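Local coordinates for AopB (Aeromonas hydrophila, PDB 3WXX), which binds the chaperone AcrH and probably helps form the translocon pore of the type III secretion system in host membranes, at residues 139-144 with 204-209. Sequence-based numbering, arbitrary orientation.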
loop_
_atom_site.group_PDB
_atom_site.type_symbol
_atom_site.label_atom_id
_atom_site.label_comp_id
_atom_site.label_asym_id
_atom_site.label_seq_id
_atom_site.Cartn_x
_atom_site.Cartn_y
_atom_site.Cartn_z
ATOM N N THR B 139 -13.638 -5.280 2.941
ATOM C CA THR B 139 -13.589 -4.075 2.087
ATOM C C THR B 139 -12.701 -2.967 2.673
ATOM O O THR B 139 -11.532 -3.210 2.912
ATOM C CB THR B 139 -15.006 -3.609 1.676
ATOM O OG1 THR B 139 -15.835 -3.474 2.829
ATOM C CG2 THR B 139 -15.651 -4.662 0.791
ATOM N N GLY B 140 -13.231 -1.784 2.940
ATOM C CA GLY B 140 -12.401 -0.653 3.343
ATOM C C GLY B 140 -11.550 -0.867 4.589
ATOM O O GLY B 140 -10.481 -0.253 4.718
ATOM N N VAL B 141 -11.983 -1.744 5.499
ATOM C CA VAL B 141 -11.161 -2.052 6.648
ATOM C C VAL B 141 -9.969 -2.892 6.232
ATOM O O VAL B 141 -8.851 -2.688 6.722
ATOM C CB VAL B 141 -11.941 -2.781 7.734
ATOM C CG1 VAL B 141 -11.026 -3.209 8.863
ATOM C CG2 VAL B 141 -13.006 -1.871 8.267
ATOM N N GLY B 142 -10.204 -3.831 5.323
ATOM C CA GLY B 142 -9.104 -4.603 4.717
ATOM C C GLY B 142 -8.090 -3.736 4.019
ATOM O O GLY B 142 -6.889 -3.879 4.201
ATOM N N ALA B 143 -8.572 -2.808 3.219
ATOM C CA ALA B 143 -7.663 -1.911 2.525
ATOM C C ALA B 143 -6.860 -1.115 3.539
ATOM O O ALA B 143 -5.654 -0.992 3.406
ATOM C CB ALA B 143 -8.420 -0.957 1.626
ATOM N N ALA B 144 -7.561 -0.547 4.516
ATOM C CA ALA B 144 -6.913 0.230 5.557
ATOM C C ALA B 144 -5.752 -0.517 6.203
ATOM O O ALA B 144 -4.617 -0.113 6.081
ATOM C CB ALA B 144 -7.910 0.606 6.625
ATOM N N ALA B 204 -10.343 -2.416 14.412
ATOM C CA ALA B 204 -9.126 -3.201 14.586
ATOM C C ALA B 204 -9.440 -4.683 14.656
ATOM O O ALA B 204 -8.722 -5.526 14.128
ATOM C CB ALA B 204 -8.422 -2.777 15.867
ATOM N N SER B 205 -10.540 -4.977 15.317
ATOM C CA SER B 205 -10.961 -6.332 15.507
ATOM C C SER B 205 -11.338 -6.965 14.165
ATOM O O SER B 205 -10.906 -8.087 13.863
ATOM C CB SER B 205 -12.142 -6.358 16.467
ATOM O OG SER B 205 -12.681 -7.655 16.575
ATOM N N THR B 206 -12.169 -6.252 13.398
ATOM C CA THR B 206 -12.512 -6.624 12.019
ATOM C C THR B 206 -11.264 -6.754 11.157
ATOM O O THR B 206 -11.150 -7.668 10.332
ATOM C CB THR B 206 -13.426 -5.563 11.384
ATOM O OG1 THR B 206 -14.656 -5.513 12.091
ATOM C CG2 THR B 206 -13.766 -5.888 9.942
ATOM N N ALA B 207 -10.343 -5.810 11.325
ATOM C CA ALA B 207 -9.107 -5.828 10.573
ATOM C C ALA B 207 -8.333 -7.104 10.889
ATOM O O ALA B 207 -7.750 -7.729 9.988
ATOM C CB ALA B 207 -8.285 -4.579 10.872
HETATM N N MSE B 208 -8.364 -7.510 12.153
HETATM C CA MSE B 208 -7.703 -8.754 12.573
HETATM C C MSE B 208 -8.377 -9.953 11.930
HETATM O O MSE B 208 -7.738 -10.809 11.358
HETATM C CB MSE B 208 -7.680 -8.849 14.105
HETATM C CG MSE B 208 -6.928 -10.074 14.621
HETATM SE SE MSE B 208 -5.001 -9.825 14.362
HETATM C CE MSE B 208 -4.590 -11.062 12.868
ATOM N N LYS B 209 -9.675 -10.005 12.003
ATOM C CA LYS B 209 -10.407 -11.028 11.317
ATOM C C LYS B 209 -10.072 -11.052 9.808
ATOM O O LYS B 209 -9.768 -12.108 9.264
ATOM C CB LYS B 209 -11.869 -10.769 11.579
ATOM C CG LYS B 209 -12.847 -11.730 10.965
ATOM C CD LYS B 209 -14.246 -11.030 10.881
ATOM C CE LYS B 209 -14.379 -10.134 9.634
ATOM N NZ LYS B 209 -15.669 -9.382 9.612
#
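Helix-helix packing in the SseC-like, predominantly helical part of AopB brings V141, on helix 126-151, against T206 and A207, on helix 201-217. Both helices overlap predicted membrane-spanning stretches, consistent with the small and largely apolar residues that meet here. V141 and A207 form the closest backbone approach, 5.8 Å from CA to CA, a separation that a single valine branch can bridge beside an alanine. The side chain of V141 leaves its helix toward the other one, and with CG1 anti to the backbone N (chi1 174°) it is this branch that makes the contact. A207 suits the spot because its side chain is a single methyl, so the valine branch can settle against both that methyl and the backbone, with V141 CG1 3.6 Å from A207 N. The two branches of T206 divide the work: OG1 hydrogen-bonds to the carbonyl O of S202 one turn earlier and to E6 of the AcrH chain, while CG2 meets the valine. The contact is small, burying 118 Å² in all, and its neighbours extend it: A207 also touches V145, T206 touches A138, and V141 packs on L9 of the AcrH chain. The chaperone thus touches both helices beside their contact, as might be expected if it shields the hydrophobic translocator before secretion. Across the helix pair itself, the methyl CG1 of V141 lies 3.7 Å from A207 CB and 4.0 Å from T206 CG2.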